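Local coordinates for protein sulfoquinovosidase (Escherichia coli, PDB 5AEG) that hydrolyses sulfoquinovosyl diacylglycerides and simpler sulfoquinovosides to release sulfoquinovose, feeding the sulfoglycolysis pathway that supplies the bacterium with carbon and sulfur, at residues Gln322-Glu326 against Gly327-Leu331; Thr444-Leu447 against Gly448-Phe452; Ser582-Pro585 against Val586-Leu590. One frame throughout, in Å; residues are numbered along the deposited sequence.

Interaction 1. Residues Gln322-Glu326 against Gly327-Leu331; sequences QWNQE and GVQFL
W323 packs against V328 and F330 where helix 316-325 ends and the chain turns into strand 329-334, a local helix-to-strand junction in the TIM barrel of this family 31 hydrolase. The junction is a Schellman motif. V328 N reaches back to W323 O at 2.9 Å, and inside that loop G327 N bonds N324 O, also at 2.9 Å, the straighter of the two at 161°. G327, at positive phi, is the C' residue that ends the helix.

The reversal brings apolar groups together in the layer between helix and strand. W323 CB lies 3.9 Å from V328 CB, while the indole NE1 is held by Q269 of helix 265-277, and C268 and L272 of the same helix touch the tryptophan side chain. On the exposed side E326 OE1 forms a salt bridge with R276, again of that helix. Farther along the strand, F330 swings its ring back toward the helix, CG opposite its own backbone N (chi1 -178°), until CD1 meets the indole edge, near the ring plane, 3.8 Å from W323 CZ3.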
ATOM      1  N   GLN A 322     -16.647   8.165  27.719  1.00 30.65           N
ATOM      2  CA  GLN A 322     -17.817   8.921  27.386  1.00 31.70           C
ATOM      3  C   GLN A 322     -18.103   8.857  25.858  1.00 33.47           C
ATOM      4  O   GLN A 322     -19.239   8.598  25.384  1.00 26.34           O
ATOM      5  CB  GLN A 322     -17.614  10.343  27.883  1.00 35.66           C
ATOM      6  CG  GLN A 322     -18.693  11.338  27.462  1.00 46.13           C
ATOM      7  CD  GLN A 322     -18.429  12.765  27.954  1.00 63.37           C
ATOM      8  OE1 GLN A 322     -17.952  12.950  29.092  1.00 81.31           O
ATOM      9  NE2 GLN A 322     -18.740  13.795  27.095  1.00 68.57           N
ATOM     10  N   TRP A 323     -17.048   9.052  25.067  1.00 28.01           N
ATOM     11  CA  TRP A 323     -17.253   8.995  23.604  1.00 27.39           C
ATOM     12  C   TRP A 323     -17.726   7.616  23.170  1.00 24.39           C
ATOM     13  O   TRP A 323     -18.643   7.488  22.328  1.00 29.17           O
ATOM     14  CB  TRP A 323     -15.925   9.434  22.849  1.00 25.36           C
ATOM     15  CG  TRP A 323     -15.611  10.919  22.914  1.00 23.83           C
ATOM     16  CD1 TRP A 323     -16.465  11.926  23.082  1.00 25.44           C
ATOM     17  CD2 TRP A 323     -14.302  11.522  22.793  1.00 26.07           C
ATOM     18  NE1 TRP A 323     -15.805  13.137  23.054  1.00 26.67           N
ATOM     19  CE2 TRP A 323     -14.473  12.905  22.905  1.00 28.81           C
ATOM     20  CE3 TRP A 323     -13.012  11.009  22.614  1.00 27.22           C
ATOM     21  CZ2 TRP A 323     -13.422  13.798  22.777  1.00 27.37           C
ATOM     22  CZ3 TRP A 323     -11.945  11.921  22.546  1.00 27.31           C
ATOM     23  CH2 TRP A 323     -12.168  13.284  22.629  1.00 24.69           C
ATOM     24  N   ASN A 324     -17.126   6.577  23.739  1.00 26.84           N
ATOM     25  CA  ASN A 324     -17.501   5.217  23.382  1.00 27.89           C
ATOM     26  C   ASN A 324     -18.998   5.005  23.696  1.00 31.38           C
ATOM     27  O   ASN A 324     -19.759   4.521  22.859  1.00 31.05           O
ATOM     28  CB  ASN A 324     -16.665   4.202  24.112  1.00 28.91           C
ATOM     29  CG  ASN A 324     -15.253   4.149  23.655  1.00 33.10           C
ATOM     30  OD1 ASN A 324     -14.771   4.791  22.633  1.00 32.07           O
ATOM     31  ND2 ASN A 324     -14.545   3.382  24.368  1.00 27.16           N
ATOM     32  N   GLN A 325     -19.443   5.463  24.863  1.00 30.03           N
ATOM     33  CA  GLN A 325     -20.911   5.462  25.165  1.00 37.33           C
ATOM     34  C   GLN A 325     -21.789   6.082  24.158  1.00 35.93           C
ATOM     35  O   GLN A 325     -22.925   5.641  24.021  1.00 35.34           O
ATOM     36  CB  GLN A 325     -21.227   6.092  26.521  1.00 41.73           C
ATOM     37  CG  GLN A 325     -20.963   5.080  27.647  1.00 51.30           C
ATOM     38  CD  GLN A 325     -20.761   5.756  29.011  1.00 65.93           C
ATOM     39  OE1 GLN A 325     -21.286   6.850  29.254  1.00 74.05           O
ATOM     40  NE2 GLN A 325     -20.019   5.099  29.914  1.00 71.79           N
ATOM     41  N   GLU A 326     -21.302   7.099  23.455  1.00 35.05           N
ATOM     42  CA  GLU A 326     -22.047   7.774  22.391  1.00 31.38           C
ATOM     43  C   GLU A 326     -21.747   7.225  20.975  1.00 31.67           C
ATOM     44  O   GLU A 326     -22.065   7.884  19.975  1.00 30.69           O
ATOM     45  CB  GLU A 326     -21.664   9.246  22.424  1.00 36.33           C
ATOM     46  CG  GLU A 326     -21.963   9.926  23.753  1.00 44.51           C
ATOM     47  CD  GLU A 326     -21.360  11.318  23.852  1.00 49.58           C
ATOM     48  OE1 GLU A 326     -20.502  11.733  22.990  1.00 39.27           O
ATOM     49  OE2 GLU A 326     -21.706  11.980  24.855  1.00 56.80           O
ATOM     50  N   GLY A 327     -21.089   6.091  20.857  1.00 29.54           N
ATOM     51  CA  GLY A 327     -20.788   5.535  19.512  1.00 32.15           C
ATOM     52  C   GLY A 327     -19.576   6.162  18.774  1.00 28.33           C
ATOM     53  O   GLY A 327     -19.537   6.181  17.552  1.00 31.19           O
ATOM     54  N   VAL A 328     -18.573   6.649  19.523  1.00 26.70           N
ATOM     55  CA  VAL A 328     -17.378   7.329  18.966  1.00 27.06           C
ATOM     56  C   VAL A 328     -16.174   6.640  19.549  1.00 27.81           C
ATOM     57  O   VAL A 328     -15.952   6.576  20.785  1.00 24.59           O
ATOM     58  CB  VAL A 328     -17.374   8.826  19.290  1.00 28.62           C
ATOM     59  CG1 VAL A 328     -16.163   9.565  18.770  1.00 29.67           C
ATOM     60  CG2 VAL A 328     -18.639   9.477  18.770  1.00 29.17           C
ATOM     61  N   GLN A 329     -15.372   6.123  18.640  1.00 24.96           N
ATOM     62  CA  GLN A 329     -14.071   5.514  18.982  1.00 27.77           C
ATOM     63  C   GLN A 329     -12.960   6.558  18.973  1.00 27.77           C
ATOM     64  O   GLN A 329     -13.088   7.623  18.319  1.00 24.76           O
ATOM     65  CB  GLN A 329     -13.768   4.436  17.951  1.00 26.37           C
ATOM     66  CG  GLN A 329     -14.660   3.205  18.045  1.00 28.22           C
ATOM     67  CD  GLN A 329     -14.371   2.378  19.306  1.00 33.16           C
ATOM     68  OE1 GLN A 329     -13.266   2.265  19.742  1.00 30.62           O
ATOM     69  NE2 GLN A 329     -15.387   1.905  19.920  1.00 33.07           N
ATOM     70  N   PHE A 330     -11.879   6.286  19.712  1.00 25.09           N
ATOM     71  CA  PHE A 330     -10.732   7.176  19.734  1.00 25.21           C
ATOM     72  C   PHE A 330      -9.572   6.451  19.099  1.00 24.38           C
ATOM     73  O   PHE A 330      -9.251   5.288  19.467  1.00 22.85           O
ATOM     74  CB  PHE A 330     -10.294   7.583  21.177  1.00 24.25           C
ATOM     75  CG  PHE A 330      -9.151   8.527  21.180  1.00 22.98           C
ATOM     76  CD1 PHE A 330      -9.344   9.842  20.811  1.00 26.29           C
ATOM     77  CD2 PHE A 330      -7.880   8.095  21.460  1.00 24.65           C
ATOM     78  CE1 PHE A 330      -8.272  10.720  20.773  1.00 25.62           C
ATOM     79  CE2 PHE A 330      -6.806   8.981  21.412  1.00 22.52           C
ATOM     80  CZ  PHE A 330      -7.007  10.268  21.054  1.00 23.82           C
ATOM     81  N   LEU A 331      -8.945   7.125  18.163  1.00 22.90           N
ATOM     82  CA  LEU A 331      -7.797   6.541  17.448  1.00 21.66           C
ATOM     83  C   LEU A 331      -6.549   7.388  17.592  1.00 19.97           C
ATOM     84  O   LEU A 331      -6.595   8.628  17.555  1.00 21.64           O
ATOM     85  CB  LEU A 331      -8.115   6.331  15.959  1.00 22.66           C
ATOM     86  CG  LEU A 331      -9.191   5.348  15.550  1.00 23.90           C
ATOM     87  CD1 LEU A 331     -10.565   5.966  15.616  1.00 24.51           C
ATOM     88  CD2 LEU A 331      -8.966   4.832  14.121  1.00 26.98           C
TER

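Interaction 2. Residues Thr444-Leu447 against Gly448-Phe452; sequences TGKL and GEILF
K446 and I450 make the close-packed half of this contact, and K446 with E449 the slack half. On the packed side, I450 CD1 presses on the root of the lysine chain, 3.6 Å from K446 CB and equally near K446 CG. The lysine offers this flank because it folds at its second torsion (chi2 -64°), carrying CD and the ammonium round toward the glutamate while CB and CG stay against the isoleucine. I450 is buried, and also rests on I395 of helix 380-395.

One carbonyl organises the backbone of the turn. K446 O accepts from two amides: I450 N at 3.0 Å, nearly straight at 172°, and E449 N at 2.9 Å. The second bond closes a type II beta turn over K446-E449, with L447 and G448 at its corners; G448 takes the positive phi that a type II turn has at its third position. The turn belongs to the alpha-to-beta connection of the TIM barrel, linking helix 422-444, which ends with G445 in a Schellman motif, to strand 451-454. The L447 side chain rests on Y438 and L441 of the helix just left.

The solvent side is looser. E449 is exposed, and its extended chain crosses the lysine at an angle, so that OE1 comes nearer to K446 CD (3.5 Å) than to the charge. The salt bridge from K446 NZ to E449 OE1 is long, at 3.7 Å, and probably adds modest electrostatic attraction rather than a firm hold. The main chain of the same glutamate has a partner of its own: E449 O accepts a hydrogen bond from W252 NE1.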
ATOM      1  N   THR A 444      -4.479  -9.582  22.687  1.00 36.40           N
ATOM      2  CA  THR A 444      -5.438  -8.936  23.587  1.00 33.72           C
ATOM      3  C   THR A 444      -6.847  -9.293  23.202  1.00 31.49           C
ATOM      4  O   THR A 444      -7.798  -8.824  23.784  1.00 34.70           O
ATOM      5  CB  THR A 444      -5.331  -7.408  23.562  1.00 35.70           C
ATOM      6  OG1 THR A 444      -5.298  -6.954  22.204  1.00 32.01           O
ATOM      7  CG2 THR A 444      -4.094  -6.921  24.290  1.00 35.70           C
ATOM      8  N   GLY A 445      -6.993 -10.141  22.214  1.00 34.06           N
ATOM      9  CA  GLY A 445      -8.313 -10.530  21.715  1.00 34.52           C
ATOM     10  C   GLY A 445      -9.006  -9.432  20.960  1.00 37.79           C
ATOM     11  O   GLY A 445     -10.226  -9.364  21.006  1.00 38.81           O
ATOM     12  N   LYS A 446      -8.265  -8.555  20.257  1.00 32.41           N
ATOM     13  CA  LYS A 446      -8.941  -7.424  19.665  1.00 30.79           C
ATOM     14  C   LYS A 446      -9.022  -7.426  18.136  1.00 30.75           C
ATOM     15  O   LYS A 446      -9.449  -6.432  17.535  1.00 28.66           O
ATOM     16  CB  LYS A 446      -8.298  -6.136  20.204  1.00 31.86           C
ATOM     17  CG  LYS A 446      -8.471  -5.883  21.728  1.00 30.18           C
ATOM     18  CD  LYS A 446      -9.892  -5.693  22.149  1.00 32.14           C
ATOM     19  CE  LYS A 446      -9.967  -5.401  23.639  1.00 36.27           C
ATOM     20  NZ  LYS A 446     -11.137  -4.585  23.867  1.00 38.22           N
ATOM     21  N   LEU A 447      -8.682  -8.535  17.495  1.00 31.37           N
ATOM     22  CA  LEU A 447      -8.883  -8.674  16.054  1.00 29.79           C
ATOM     23  C   LEU A 447     -10.353  -8.544  15.725  1.00 32.32           C
ATOM     24  O   LEU A 447     -11.185  -9.088  16.411  1.00 32.23           O
ATOM     25  CB  LEU A 447      -8.248  -9.972  15.516  1.00 31.64           C
ATOM     26  CG  LEU A 447      -6.720  -9.978  15.478  1.00 32.56           C
ATOM     27  CD1 LEU A 447      -6.153 -11.349  15.111  1.00 33.11           C
ATOM     28  CD2 LEU A 447      -6.114  -8.902  14.554  1.00 31.74           C
ATOM     29  N   GLY A 448     -10.710  -7.722  14.728  1.00 30.34           N
ATOM     30  CA  GLY A 448     -12.127  -7.463  14.428  1.00 26.86           C
ATOM     31  C   GLY A 448     -12.789  -6.435  15.336  1.00 30.34           C
ATOM     32  O   GLY A 448     -13.928  -6.071  15.114  1.00 28.83           O
ATOM     33  N   GLU A 449     -12.044  -5.863  16.280  1.00 30.28           N
ATOM     34  CA  GLU A 449     -12.578  -4.830  17.159  1.00 30.34           C
ATOM     35  C   GLU A 449     -11.781  -3.541  17.116  1.00 28.82           C
ATOM     36  O   GLU A 449     -12.342  -2.440  17.239  1.00 30.14           O
ATOM     37  CB  GLU A 449     -12.643  -5.311  18.654  1.00 34.76           C
ATOM     38  CG  GLU A 449     -13.795  -6.259  19.022  1.00 44.49           C
ATOM     39  CD  GLU A 449     -13.517  -6.972  20.358  1.00 50.99           C
ATOM     40  OE1 GLU A 449     -13.255  -6.275  21.364  1.00 49.65           O
ATOM     41  OE2 GLU A 449     -13.465  -8.227  20.373  1.00 61.65           O
ATOM     42  N   ILE A 450     -10.475  -3.662  17.059  1.00 28.51           N
ATOM     43  CA  ILE A 450      -9.577  -2.531  16.878  1.00 27.39           C
ATOM     44  C   ILE A 450      -9.079  -2.508  15.432  1.00 23.91           C
ATOM     45  O   ILE A 450      -8.782  -3.548  14.847  1.00 26.45           O
ATOM     46  CB  ILE A 450      -8.390  -2.630  17.891  1.00 26.26           C
ATOM     47  CG1 ILE A 450      -8.945  -2.342  19.301  1.00 28.80           C
ATOM     48  CG2 ILE A 450      -7.210  -1.707  17.583  1.00 26.86           C
ATOM     49  CD1 ILE A 450      -7.930  -2.610  20.427  1.00 32.07           C
ATOM     50  N   LEU A 451      -8.955  -1.302  14.891  1.00 23.98           N
ATOM     51  CA  LEU A 451      -8.500  -1.125  13.476  1.00 24.26           C
ATOM     52  C   LEU A 451      -7.257  -0.211  13.418  1.00 21.92           C
ATOM     53  O   LEU A 451      -7.331   0.996  13.764  1.00 22.65           O
ATOM     54  CB  LEU A 451      -9.684  -0.594  12.598  1.00 23.21           C
ATOM     55  CG  LEU A 451      -9.126  -0.615  11.164  1.00 26.36           C
ATOM     56  CD1 LEU A 451      -9.125  -1.917  10.416  1.00 25.44           C
ATOM     57  CD2 LEU A 451      -8.998   0.686  10.414  1.00 30.10           C
ATOM     58  N   PHE A 452      -6.140  -0.767  13.008  1.00 23.00           N
ATOM     59  CA  PHE A 452      -4.966   0.058  12.688  1.00 19.92           C
ATOM     60  C   PHE A 452      -4.785   0.167  11.180  1.00 20.19           C
ATOM     61  O   PHE A 452      -5.205  -0.714  10.390  1.00 21.04           O
ATOM     62  CB  PHE A 452      -3.678  -0.398  13.399  1.00 20.63           C
ATOM     63  CG  PHE A 452      -3.198  -1.707  13.025  1.00 19.27           C
ATOM     64  CD1 PHE A 452      -2.289  -1.866  11.967  1.00 20.37           C
ATOM     65  CD2 PHE A 452      -3.566  -2.800  13.765  1.00 22.62           C
ATOM     66  CE1 PHE A 452      -1.810  -3.147  11.652  1.00 22.56           C
ATOM     67  CE2 PHE A 452      -3.143  -4.053  13.430  1.00 23.65           C
ATOM     68  CZ  PHE A 452      -2.252  -4.239  12.408  1.00 22.60           C
TER

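Interaction 3. Residues Ser582-Pro585 against Val586-Leu590; sequences SGLP and VMRPL
P585 O receives the side chain of R588 through a short hydrogen bond, NE to O 2.7 Å, in which the oxygen lies close to the guanidinium plane and the donor sits nearly in line with the C=O bond (170°). The bond joins the loop residue P585 to R588 in strand 587-588, an edge strand of the antiparallel sheet in the C-terminal domain, just after the chain leaves helix 569-582. The arginine thus turns back on the loop that leads into its own strand. Its chain is extended from CG to NE, running past the oxygen, with CG and CD also close to it.

Each guanidinium nitrogen has a partner. A water bridges a second loop carbonyl, donating to L584 O at 2.8 Å and accepting from R588 NH2 at 2.9 Å, while H593 NE2 bonds NH1. With NE, NH1 and NH2 all engaged, the rotation of the planar group is well defined inside a buried setting.

Hydrophobic neighbours complete the site. L584, whose side chain also touches I233 of helix 232-243, turns its isobutyl group onto the arginine. The proline side chain touches L236 of that helix and A494 of helix 486-495. In strand pairing, R588 is bonded through its backbone to L608. Over one face of the guanidinium, L584 CD2 lies 3.3 Å above the plane, displaced toward the rim, and approaches R588 NH2 to 3.4 Å.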
ATOM      1  N   SER A 582     -11.821 -15.010   0.881  1.00 25.10           N
ATOM      2  CA  SER A 582     -11.179 -15.494  -0.306  1.00 25.46           C
ATOM      3  C   SER A 582     -10.303 -14.530  -1.074  1.00 22.90           C
ATOM      4  O   SER A 582      -9.937 -14.815  -2.230  1.00 24.72           O
ATOM      5  CB  SER A 582     -12.243 -16.132  -1.200  1.00 29.65           C
ATOM      6  OG  SER A 582     -13.051 -15.120  -1.649  1.00 34.93           O
ATOM      7  N   GLY A 583      -9.962 -13.369  -0.469  1.00 26.29           N
ATOM      8  CA  GLY A 583      -9.076 -12.374  -1.134  1.00 24.25           C
ATOM      9  C   GLY A 583      -9.695 -11.625  -2.274  1.00 21.80           C
ATOM     10  O   GLY A 583      -9.000 -11.007  -3.081  1.00 23.32           O
ATOM     11  N   LEU A 584     -11.010 -11.642  -2.378  1.00 21.07           N
ATOM     12  CA  LEU A 584     -11.700 -10.916  -3.402  1.00 22.92           C
ATOM     13  C   LEU A 584     -11.762  -9.433  -2.885  1.00 22.24           C
ATOM     14  O   LEU A 584     -12.418  -9.158  -1.887  1.00 22.01           O
ATOM     15  CB  LEU A 584     -13.123 -11.393  -3.543  1.00 24.43           C
ATOM     16  CG  LEU A 584     -13.983 -10.753  -4.590  1.00 25.78           C
ATOM     17  CD1 LEU A 584     -13.467 -10.755  -5.984  1.00 27.88           C
ATOM     18  CD2 LEU A 584     -15.366 -11.348  -4.564  1.00 30.36           C
ATOM     19  N   PRO A 585     -10.937  -8.570  -3.487  1.00 21.60           N
ATOM     20  CA  PRO A 585     -10.820  -7.194  -2.855  1.00 23.08           C
ATOM     21  C   PRO A 585     -12.080  -6.313  -2.936  1.00 23.03           C
ATOM     22  O   PRO A 585     -12.938  -6.468  -3.804  1.00 21.70           O
ATOM     23  CB  PRO A 585      -9.669  -6.581  -3.618  1.00 18.90           C
ATOM     24  CG  PRO A 585      -9.846  -7.154  -5.034  1.00 20.63           C
ATOM     25  CD  PRO A 585     -10.186  -8.638  -4.754  1.00 21.55           C
ATOM     26  N   VAL A 586     -12.151  -5.342  -2.028  1.00 20.38           N
ATOM     27  CA  VAL A 586     -13.338  -4.476  -1.936  1.00 19.73           C
ATOM     28  C   VAL A 586     -13.413  -3.499  -3.084  1.00 19.46           C
ATOM     29  O   VAL A 586     -14.466  -3.324  -3.672  1.00 18.60           O
ATOM     30  CB  VAL A 586     -13.413  -3.755  -0.567  1.00 19.58           C
ATOM     31  CG1 VAL A 586     -14.668  -2.904  -0.489  1.00 20.35           C
ATOM     32  CG2 VAL A 586     -13.423  -4.800   0.537  1.00 21.73           C
ATOM     33  N   MET A 587     -12.276  -2.889  -3.475  1.00 19.21           N
ATOM     34  CA  MET A 587     -12.260  -2.078  -4.637  1.00 19.18           C
ATOM     35  C   MET A 587     -11.561  -2.893  -5.711  1.00 20.51           C
ATOM     36  O   MET A 587     -10.440  -3.335  -5.534  1.00 18.62           O
ATOM     37  CB  MET A 587     -11.493  -0.749  -4.365  1.00 18.84           C
ATOM     38  CG  MET A 587     -12.189   0.114  -3.388  1.00 18.89           C
ATOM     39  SD  MET A 587     -11.147   1.452  -2.641  1.00 19.58           S
ATOM     40  CE  MET A 587     -10.829   2.486  -4.029  1.00 18.45           C
ATOM     41  N   ARG A 588     -12.278  -3.095  -6.823  1.00 18.99           N
ATOM     42  CA  ARG A 588     -11.882  -4.058  -7.822  1.00 20.42           C
ATOM     43  C   ARG A 588     -11.603  -3.478  -9.189  1.00 18.71           C
ATOM     44  O   ARG A 588     -12.384  -2.622  -9.716  1.00 23.22           O
ATOM     45  CB  ARG A 588     -13.058  -5.089  -7.960  1.00 21.09           C
ATOM     46  CG  ARG A 588     -13.383  -5.775  -6.659  1.00 22.07           C
ATOM     47  CD  ARG A 588     -14.599  -6.713  -6.734  1.00 23.41           C
ATOM     48  NE  ARG A 588     -15.057  -7.109  -5.427  1.00 20.73           N
ATOM     49  CZ  ARG A 588     -16.128  -7.884  -5.191  1.00 23.77           C
ATOM     50  NH1 ARG A 588     -16.859  -8.381  -6.196  1.00 25.35           N
ATOM     51  NH2 ARG A 588     -16.513  -8.156  -3.957  1.00 24.54           N
ATOM     52  N   PRO A 589     -10.579  -4.008  -9.890  1.00 18.17           N
ATOM     53  CA  PRO A 589     -10.337  -3.702 -11.271  1.00 18.67           C
ATOM     54  C   PRO A 589     -11.558  -4.215 -12.082  1.00 18.58           C
ATOM     55  O   PRO A 589     -12.077  -5.261 -11.706  1.00 21.09           O
ATOM     56  CB  PRO A 589      -9.078  -4.530 -11.595  1.00 20.71           C
ATOM     57  CG  PRO A 589      -8.423  -4.745 -10.266  1.00 20.57           C
ATOM     58  CD  PRO A 589      -9.543  -4.889  -9.316  1.00 20.11           C
ATOM     59  N   LEU A 590     -12.005  -3.470 -13.072  1.00 19.77           N
ATOM     60  CA  LEU A 590     -13.245  -3.875 -13.830  1.00 21.78           C
ATOM     61  C   LEU A 590     -13.074  -5.286 -14.503  1.00 23.85           C
ATOM     62  O   LEU A 590     -14.063  -6.040 -14.635  1.00 28.00           O
ATOM     63  CB  LEU A 590     -13.602  -2.901 -14.862  1.00 22.65           C
ATOM     64  CG  LEU A 590     -14.590  -1.787 -14.436  1.00 23.25           C
ATOM     65  CD1 LEU A 590     -14.070  -0.825 -13.354  1.00 21.39           C
ATOM     66  CD2 LEU A 590     -15.075  -1.004 -15.618  1.00 22.07           C
TER
HETATM   67  O   HOH W   1     -14.823  -7.778  -1.691  1.00 22.34           O

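Interactions 1 and 2 are two instances of one design, a helix handing over to a parallel barrel strand, and their centres are 15 Å apart. They touch where L331 CD2 packs 4.2 Å from L451 O, and backbone bonds from F330 and L451 both go to G400, beside the intervening strand 401-404. Interaction 1 comes nearer to substrate: the side chain of F330 is about 8 Å from that of Q288, which binds the sulfolipid, whereas interactions 2 and 3 lie away from the known sites. Interaction 3 belongs to the C-terminal domain, its nearest atoms about 11 Å from interaction 2 and about 17 Å from interaction 1.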